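Local coordinates for aspergillopepsin-2 heavy chain (Aspergillus niger var. macrosporus, PDB 1Y43), which forms the heavy chain of a peptidase G1 family acid endopeptidase, a glutamic-type protease that hydrolyses peptide bonds within proteins, at residues W10-D14 with V65-A69; E19-L23 with G98-E102; I22-D28 with D39-Y45. All blocks are in the same frame, centred on the assembly; numbering follows the deposited sequence.

Contact 1. Residues W10-D14 with V65-A69; sequences WVGID and VTVEA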
loop_
_atom_site.group_PDB
_atom_site.type_symbol
_atom_site.label_atom_id
_atom_site.label_comp_id
_atom_site.label_asym_id
_atom_site.label_seq_id
_atom_site.Cartn_x
_atom_site.Cartn_y
_atom_site.Cartn_z
ATOM N N TRP B 10 -0.075 -0.958 -1.408
ATOM C CA TRP B 10 0.746 0.210 -1.137
ATOM C C TRP B 10 1.583 0.069 0.130
ATOM O O TRP B 10 1.386 -0.857 0.912
ATOM C CB TRP B 10 -0.167 1.447 -1.011
ATOM C CG TRP B 10 -1.314 1.297 -0.053
ATOM C CD1 TRP B 10 -2.576 0.842 -0.341
ATOM C CD2 TRP B 10 -1.332 1.670 1.334
ATOM N NE1 TRP B 10 -3.371 0.922 0.773
ATOM C CE2 TRP B 10 -2.635 1.426 1.815
ATOM C CE3 TRP B 10 -0.371 2.191 2.211
ATOM C CZ2 TRP B 10 -3.008 1.691 3.140
ATOM C CZ3 TRP B 10 -0.747 2.454 3.534
ATOM C CH2 TRP B 10 -2.053 2.204 3.980
ATOM N N VAL B 11 2.569 0.954 0.278
ATOM C CA VAL B 11 3.362 1.012 1.501
ATOM C C VAL B 11 3.121 2.419 2.035
ATOM O O VAL B 11 2.838 3.364 1.266
ATOM C CB VAL B 11 4.891 0.787 1.284
ATOM C CG1 VAL B 11 5.140 -0.609 0.782
ATOM C CG2 VAL B 11 5.479 1.848 0.362
ATOM N N GLY B 12 3.196 2.565 3.343
ATOM C CA GLY B 12 2.962 3.874 3.905
ATOM C C GLY B 12 3.383 4.042 5.342
ATOM O O GLY B 12 3.819 3.092 6.003
ATOM N N ILE B 13 3.343 5.297 5.774
ATOM C CA ILE B 13 3.655 5.691 7.137
ATOM C C ILE B 13 2.367 6.285 7.733
ATOM O O ILE B 13 1.707 7.120 7.101
ATOM C CB ILE B 13 4.772 6.763 7.164
ATOM C CG1 ILE B 13 6.080 6.148 6.641
ATOM C CG2 ILE B 13 4.958 7.319 8.583
ATOM C CD1 ILE B 13 7.240 7.137 6.521
ATOM N N ASP B 14 2.006 5.792 8.916
ATOM C CA ASP B 14 0.844 6.242 9.675
ATOM C C ASP B 14 -0.519 5.851 9.134
ATOM O O ASP B 14 -0.613 5.083 8.174
ATOM C CB ASP B 14 0.952 7.743 9.967
ATOM C CG ASP B 14 2.140 8.065 10.870
ATOM O OD1 ASP B 14 2.484 7.218 11.715
ATOM O OD2 ASP B 14 2.730 9.152 10.727
ATOM N N VAL B 65 8.078 0.118 -4.348
ATOM C CA VAL B 65 7.478 1.344 -3.832
ATOM C C VAL B 65 8.184 1.783 -2.555
ATOM O O VAL B 65 8.506 0.960 -1.691
ATOM C CB VAL B 65 5.958 1.182 -3.552
ATOM C CG1 VAL B 65 5.186 1.154 -4.860
ATOM C CG2 VAL B 65 5.679 -0.086 -2.732
ATOM N N THR B 66 8.341 3.094 -2.404
ATOM C CA THR B 66 9.021 3.657 -1.248
ATOM C C THR B 66 8.441 5.003 -0.832
ATOM O O THR B 66 8.153 5.839 -1.693
ATOM C CB THR B 66 10.505 3.938 -1.607
ATOM O OG1 THR B 66 11.133 2.728 -2.043
ATOM C CG2 THR B 66 11.264 4.527 -0.427
ATOM N N VAL B 67 8.220 5.185 0.467
ATOM C CA VAL B 67 7.814 6.493 0.996
ATOM C C VAL B 67 8.906 6.861 2.005
ATOM O O VAL B 67 9.457 5.999 2.695
ATOM C CB VAL B 67 6.421 6.543 1.697
ATOM C CG1 VAL B 67 5.300 6.392 0.674
ATOM C CG2 VAL B 67 6.311 5.528 2.816
ATOM N N GLU B 68 9.258 8.139 2.039
ATOM C CA GLU B 68 10.285 8.646 2.940
ATOM C C GLU B 68 9.793 9.969 3.516
ATOM O O GLU B 68 9.231 10.797 2.793
ATOM C CB GLU B 68 11.584 8.889 2.168
ATOM C CG GLU B 68 12.275 7.628 1.639
ATOM C CD GLU B 68 13.529 7.939 0.804
ATOM O OE1 GLU B 68 13.957 9.125 0.773
ATOM O OE2 GLU B 68 14.092 7.005 0.171
ATOM N N ALA B 69 10.009 10.165 4.811
ATOM C CA ALA B 69 9.606 11.398 5.482
ATOM C C ALA B 69 10.864 12.141 5.892
ATOM O O ALA B 69 11.700 11.583 6.599
ATOM C CB ALA B 69 8.778 11.080 6.721
#
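Val11 spreads both methyls over a single methyl of Val65, CG1 standing 3.6 Å and CG2 3.7 Å from Val65 CG2. That methyl gets there because Val65 places CG2 in the cleft between its own backbone N and carbonyl carbon (chi1 -74°), with CG1 beside the N, anti to the carbonyl carbon. Two residues on, Val67 CG2 takes the same rotameric position and lies against strand 10-13, 3.9 Å from Gly12 CA and equally far from Ile13 CG1. Ile13 and Val67 run antiparallel alongside each other, and the extended end of the isoleucine carries CD1 on to Ala69 CB at 4.2 Å. The two strands run nearly parallel, 10° apart with their axes 6.5 Å from each other, but no backbone hydrogen bond joins them. They belong to different sheets that meet face to face through interleaved aliphatic side chains, the packing expected of a beta-sandwich in the concanavalin-like clan. Residues Val65 to Glu68 also form an antiparallel ladder with a strand of the other protein chain, which extends their sheet across the interface. On the opposite face of strand 4-13, Trp10 turns its indole away from the valines, with Gly12 CA in plane at the ring edge; its NE1 is hydrogen-bonded to Glu110 OE1.

Contact 2. Residues E19-L23 with G98-E102; sequences ETAIL and GDLCE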
loop_
_atom_site.group_PDB
_atom_site.type_symbol
_atom_site.label_atom_id
_atom_site.label_comp_id
_atom_site.label_asym_id
_atom_site.label_seq_id
_atom_site.Cartn_x
_atom_site.Cartn_y
_atom_site.Cartn_z
ATOM N N GLU B 19 -3.835 9.256 13.484
ATOM C CA GLU B 19 -4.966 9.671 12.652
ATOM C C GLU B 19 -4.865 10.946 11.827
ATOM O O GLU B 19 -5.740 11.215 11.008
ATOM C CB GLU B 19 -6.218 9.826 13.518
ATOM C CG GLU B 19 -6.348 8.836 14.661
ATOM C CD GLU B 19 -6.646 7.430 14.191
ATOM O OE1 GLU B 19 -7.407 7.269 13.208
ATOM O OE2 GLU B 19 -6.124 6.484 14.826
ATOM N N THR B 20 -3.830 11.738 12.030
ATOM C CA THR B 20 -3.742 13.005 11.325
ATOM C C THR B 20 -3.219 13.004 9.882
ATOM O O THR B 20 -3.425 13.979 9.150
ATOM C CB THR B 20 -2.958 13.999 12.191
ATOM O OG1 THR B 20 -1.744 13.368 12.620
ATOM C CG2 THR B 20 -3.784 14.371 13.447
ATOM N N ALA B 21 -2.568 11.915 9.465
ATOM C CA ALA B 21 -2.038 11.828 8.107
ATOM C C ALA B 21 -1.588 10.434 7.751
ATOM O O ALA B 21 -1.467 9.564 8.618
ATOM C CB ALA B 21 -0.862 12.775 7.938
ATOM N N ILE B 22 -1.394 10.234 6.452
ATOM C CA ILE B 22 -0.880 8.996 5.902
ATOM C C ILE B 22 -0.080 9.378 4.672
ATOM O O ILE B 22 -0.587 10.080 3.792
ATOM C CB ILE B 22 -1.949 8.007 5.388
ATOM C CG1 ILE B 22 -3.080 7.815 6.389
ATOM C CG2 ILE B 22 -1.276 6.659 5.094
ATOM C CD1 ILE B 22 -4.111 6.791 5.952
ATOM N N LEU B 23 1.187 8.982 4.646
ATOM C CA LEU B 23 2.045 9.214 3.489
ATOM C C LEU B 23 2.070 7.820 2.838
ATOM O O LEU B 23 2.598 6.860 3.425
ATOM C CB LEU B 23 3.454 9.649 3.915
ATOM C CG LEU B 23 4.557 9.570 2.851
ATOM C CD1 LEU B 23 4.181 10.334 1.578
ATOM C CD2 LEU B 23 5.852 10.101 3.429
ATOM N N GLY B 98 -1.535 17.553 6.667
ATOM C CA GLY B 98 -1.487 16.811 7.913
ATOM C C GLY B 98 -0.093 16.409 8.349
ATOM O O GLY B 98 0.770 16.096 7.523
ATOM N N ASP B 99 0.130 16.422 9.657
ATOM C CA ASP B 99 1.424 16.059 10.221
ATOM C C ASP B 99 1.492 14.592 10.558
ATOM O O ASP B 99 0.572 14.043 11.148
ATOM C CB ASP B 99 1.712 16.844 11.506
ATOM C CG ASP B 99 1.999 18.303 11.251
ATOM O OD1 ASP B 99 2.317 18.673 10.099
ATOM O OD2 ASP B 99 1.892 19.095 12.209
ATOM N N LEU B 100 2.608 13.965 10.198
ATOM C CA LEU B 100 2.823 12.563 10.500
ATOM C C LEU B 100 3.191 12.417 11.975
ATOM O O LEU B 100 3.678 13.362 12.590
ATOM C CB LEU B 100 4.003 12.038 9.692
ATOM C CG LEU B 100 3.844 11.997 8.182
ATOM C CD1 LEU B 100 5.178 11.585 7.558
ATOM C CD2 LEU B 100 2.735 11.015 7.832
ATOM N N CYS B 101 2.909 11.253 12.552
ATOM C CA CYS B 101 3.317 10.956 13.929
ATOM C C CYS B 101 4.567 10.077 13.829
ATOM O O CYS B 101 5.354 9.998 14.766
ATOM C CB CYS B 101 2.278 10.120 14.674
ATOM S SG CYS B 101 0.584 10.726 14.682
ATOM N N GLU B 102 4.689 9.369 12.702
ATOM C CA GLU B 102 5.783 8.437 12.432
ATOM C C GLU B 102 5.734 7.228 13.369
ATOM O O GLU B 102 6.765 6.664 13.748
ATOM C CB GLU B 102 7.142 9.153 12.452
ATOM C CG GLU B 102 7.242 10.215 11.372
ATOM C CD GLU B 102 8.593 10.905 11.298
ATOM O OE1 GLU B 102 9.430 10.742 12.210
ATOM O OE2 GLU B 102 8.808 11.611 10.297
#
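Leu100 reaches Ala21 and Leu23 with one branch of its side chain. From CB, which lies beside the carboxylate of Asp14, the chain leaves with CG anti to the carbonyl carbon (chi1 -65°); although the CB itself points away from residues 19-23, the end bends back to them. CG packs on the indole of Trp44, CD1 heads for Ala69, and CD2 makes the contact proper, 4.0 Å from Ala21 CB and 4.2 Å from Leu23 CB. Ala21 CB in turn lies against the backbone of the loop, 3.7 Å from Gly98 O. At the more exposed end, Thr20 OG1 donates a hydrogen bond of 2.8 Å to Asp99 O, arriving almost in line with the carbonyl (C=O...OG1 angle 167°). Gly98, without a side chain, comes close enough for its CA to lie 3.6 Å from Thr20 O. The touching parts, residues 20-23 and 98-101, run at 88° to each other. The disulfide from Cys101 to Cys18 clamps the same corner covalently. The loop between strands 86-92 and 104-114 is thereby held over the start of strand 22-32, with Trp44 of strand 35-45 and Ala69 of strand 62-69 both touching Leu100.

Contact 3. Residues I22-D28 with D39-Y45; sequences ILQTGVD and DAWYEWY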
loop_
_atom_site.group_PDB
_atom_site.type_symbol
_atom_site.label_atom_id
_atom_site.label_comp_id
_atom_site.label_asym_id
_atom_site.label_seq_id
_atom_site.Cartn_x
_atom_site.Cartn_y
_atom_site.Cartn_z
ATOM N N ILE B 22 -1.394 10.234 6.452
ATOM C CA ILE B 22 -0.880 8.996 5.902
ATOM C C ILE B 22 -0.080 9.378 4.672
ATOM O O ILE B 22 -0.587 10.080 3.792
ATOM C CB ILE B 22 -1.949 8.007 5.388
ATOM C CG1 ILE B 22 -3.080 7.815 6.389
ATOM C CG2 ILE B 22 -1.276 6.659 5.094
ATOM C CD1 ILE B 22 -4.111 6.791 5.952
ATOM N N LEU B 23 1.187 8.982 4.646
ATOM C CA LEU B 23 2.045 9.214 3.489
ATOM C C LEU B 23 2.070 7.820 2.838
ATOM O O LEU B 23 2.598 6.860 3.425
ATOM C CB LEU B 23 3.454 9.649 3.915
ATOM C CG LEU B 23 4.557 9.570 2.851
ATOM C CD1 LEU B 23 4.181 10.334 1.578
ATOM C CD2 LEU B 23 5.852 10.101 3.429
ATOM N N GLN B 24 1.531 7.707 1.623
ATOM C CA GLN B 24 1.443 6.399 0.981
ATOM C C GLN B 24 1.558 6.477 -0.530
ATOM O O GLN B 24 1.338 7.526 -1.139
ATOM C CB GLN B 24 0.094 5.767 1.326
ATOM C CG GLN B 24 -1.065 6.716 1.051
ATOM C CD GLN B 24 -2.421 6.199 1.510
ATOM O OE1 GLN B 24 -2.621 5.010 1.772
ATOM N NE2 GLN B 24 -3.351 7.120 1.549
ATOM N N THR B 25 1.970 5.369 -1.127
ATOM C CA THR B 25 2.112 5.295 -2.571
ATOM C C THR B 25 1.900 3.846 -2.969
ATOM O O THR B 25 2.270 2.922 -2.227
ATOM C CB THR B 25 3.477 5.832 -3.056
ATOM O OG1 THR B 25 3.405 6.095 -4.465
ATOM C CG2 THR B 25 4.607 4.818 -2.802
ATOM N N GLY B 26 1.268 3.634 -4.117
ATOM C CA GLY B 26 1.014 2.279 -4.548
ATOM C C GLY B 26 0.410 2.161 -5.924
ATOM O O GLY B 26 0.467 3.085 -6.735
ATOM N N VAL B 27 -0.224 1.018 -6.152
ATOM C CA VAL B 27 -0.811 0.694 -7.438
ATOM C C VAL B 27 -2.211 0.128 -7.272
ATOM O O VAL B 27 -2.473 -0.601 -6.310
ATOM C CB VAL B 27 0.050 -0.398 -8.124
ATOM C CG1 VAL B 27 -0.618 -0.889 -9.392
ATOM C CG2 VAL B 27 1.452 0.138 -8.422
ATOM N N ASP B 28 -3.121 0.527 -8.160
ATOM C CA ASP B 28 -4.494 0.011 -8.171
ATOM C C ASP B 28 -4.589 -1.001 -9.301
ATOM O O ASP B 28 -3.935 -0.839 -10.336
ATOM C CB ASP B 28 -5.512 1.111 -8.506
ATOM C CG ASP B 28 -5.833 2.016 -7.333
ATOM O OD1 ASP B 28 -5.393 1.760 -6.213
ATOM O OD2 ASP B 28 -6.562 2.999 -7.540
ATOM N N ASP B 39 -2.834 1.371 -12.439
ATOM C CA ASP B 39 -2.309 2.725 -12.334
ATOM C C ASP B 39 -1.489 2.894 -11.059
ATOM O O ASP B 39 -1.680 2.144 -10.096
ATOM C CB ASP B 39 -3.435 3.773 -12.431
ATOM C CG ASP B 39 -4.127 4.052 -11.106
ATOM O OD1 ASP B 39 -4.109 3.200 -10.197
ATOM O OD2 ASP B 39 -4.713 5.152 -10.970
ATOM N N ALA B 40 -0.551 3.831 -11.066
ATOM C CA ALA B 40 0.267 4.104 -9.890
ATOM C C ALA B 40 -0.194 5.456 -9.352
ATOM O O ALA B 40 -0.558 6.343 -10.128
ATOM C CB ALA B 40 1.747 4.132 -10.263
ATOM N N TRP B 41 -0.130 5.634 -8.039
ATOM C CA TRP B 41 -0.597 6.868 -7.418
ATOM C C TRP B 41 0.148 7.188 -6.126
ATOM O O TRP B 41 0.867 6.335 -5.589
ATOM C CB TRP B 41 -2.095 6.721 -7.094
ATOM C CG TRP B 41 -2.421 5.468 -6.287
ATOM C CD1 TRP B 41 -2.771 4.241 -6.787
ATOM C CD2 TRP B 41 -2.318 5.303 -4.861
ATOM N NE1 TRP B 41 -2.875 3.323 -5.762
ATOM C CE2 TRP B 41 -2.603 3.946 -4.572
ATOM C CE3 TRP B 41 -2.003 6.166 -3.798
ATOM C CZ2 TRP B 41 -2.580 3.433 -3.275
ATOM C CZ3 TRP B 41 -1.981 5.652 -2.503
ATOM C CH2 TRP B 41 -2.268 4.295 -2.257
ATOM N N TYR B 42 -0.017 8.417 -5.636
ATOM C CA TYR B 42 0.586 8.834 -4.368
ATOM C C TYR B 42 -0.471 9.622 -3.609
ATOM O O TYR B 42 -1.416 10.146 -4.209
ATOM C CB TYR B 42 1.827 9.717 -4.563
ATOM C CG TYR B 42 1.562 11.017 -5.290
ATOM C CD1 TYR B 42 1.104 12.148 -4.606
ATOM C CD2 TYR B 42 1.752 11.103 -6.671
ATOM C CE1 TYR B 42 0.843 13.331 -5.285
ATOM C CE2 TYR B 42 1.500 12.276 -7.365
ATOM C CZ TYR B 42 1.044 13.386 -6.665
ATOM O OH TYR B 42 0.790 14.546 -7.357
ATOM N N GLU B 43 -0.308 9.720 -2.296
ATOM C CA GLU B 43 -1.252 10.462 -1.486
ATOM C C GLU B 43 -0.693 10.810 -0.129
ATOM O O GLU B 43 -0.001 10.005 0.495
ATOM C CB GLU B 43 -2.542 9.650 -1.280
ATOM C CG GLU B 43 -3.541 10.324 -0.321
ATOM C CD GLU B 43 -4.939 9.713 -0.358
ATOM O OE1 GLU B 43 -5.104 8.553 -0.799
ATOM O OE2 GLU B 43 -5.883 10.435 0.033
ATOM N N TRP B 44 -0.925 12.042 0.284
ATOM C CA TRP B 44 -0.547 12.467 1.614
ATOM C C TRP B 44 -1.899 12.839 2.239
ATOM O O TRP B 44 -2.358 13.985 2.140
ATOM C CB TRP B 44 0.415 13.665 1.613
ATOM C CG TRP B 44 0.964 13.981 3.000
ATOM C CD1 TRP B 44 0.239 14.212 4.156
ATOM C CD2 TRP B 44 2.337 14.060 3.382
ATOM N NE1 TRP B 44 1.080 14.419 5.209
ATOM C CE2 TRP B 44 2.378 14.329 4.766
ATOM C CE3 TRP B 44 3.549 13.919 2.684
ATOM C CZ2 TRP B 44 3.583 14.465 5.474
ATOM C CZ3 TRP B 44 4.742 14.050 3.387
ATOM C CH2 TRP B 44 4.749 14.318 4.764
ATOM N N TYR B 45 -2.582 11.832 2.772
ATOM C CA TYR B 45 -3.880 12.018 3.410
ATOM C C TYR B 45 -3.721 13.084 4.497
ATOM O O TYR B 45 -2.739 13.057 5.231
ATOM C CB TYR B 45 -4.318 10.674 3.999
ATOM C CG TYR B 45 -5.594 10.714 4.794
ATOM C CD1 TYR B 45 -5.583 11.045 6.153
ATOM C CD2 TYR B 45 -6.816 10.418 4.195
ATOM C CE1 TYR B 45 -6.765 11.079 6.902
ATOM C CE2 TYR B 45 -8.009 10.443 4.934
ATOM C CZ TYR B 45 -7.975 10.779 6.285
ATOM O OH TYR B 45 -9.149 10.833 7.017
HETATM O O HOH W 1 -5.900 7.109 1.943
#
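Ile22 faces Tyr45 and Asp28 faces Asp39 at the two ends of a regular antiparallel ladder, whose strand axes approach to 4.7 Å, with 154° between the N-to-C directions of the segments. The hydrogen-bonded pairs are Ile22-Tyr45, Gln24-Glu43, Gly26-Trp41 and Asp28-Asp39, the bond from Ile22 N to Tyr45 O being weak. Trp41 O is gripped twice, by Gly26 N at 3.1 Å and by Thr25 OG1 at 2.8 Å, from opposite faces of the carbonyl plane. Trp41 sets CG between its backbone N and carbonyl carbon (chi1 52°), which folds the indole back over the neighbouring strand. Gly26 CA makes a CH-pi contact 4.3 Å from the centroid of the six-membered ring of Trp41, 25° off its normal, while Gln24 CG lies at the ring edge, 3.8 Å from Trp41 CZ3. Strands 22-32 and 35-45 form a beta hairpin within the mixed sheet. The face that carries Trp41 and Gln24 also bears Glu43. The Gln24 amide and Glu43 carboxylate run alongside each other and share a water, which accepts from Gln24 NE2 at 2.6 Å and donates weakly to Glu43 OE1. Asp28 OD2 and Asp39 OD1 approach to 3.6 Å, which would probably raise the pKa of one carboxylate. On the other face, Leu23 CB lies over one side of the Trp44 indole and CD1 packs against CE3; Trp44 NE1 is hydrogen-bonded to Gly98 O.

In the fold
From the N terminus, strand 4-13 supplies the first half of contact 1, and strand 22-32 then serves both other contacts. Contact 3 closes the shortest loop, a hairpin to strand 35-45, within the longer loop that contact 1 closes at 65-69. Contact 2 starts inside that longer loop but ends beyond it, at 98-102, so contacts 1 and 2 cross. Contacts 2 and 3 share Ile22 and Leu23. Backbone hydrogen bonds from Val11 and Ile13 join contact 1 to contact 3; those accepted by Asp14 OD2 from Cys101 N and Glu102 N join it to contact 2. Together the contacts tie the mixed sheet to the sheet containing strand 62-69 and to the loop before strand 104-114.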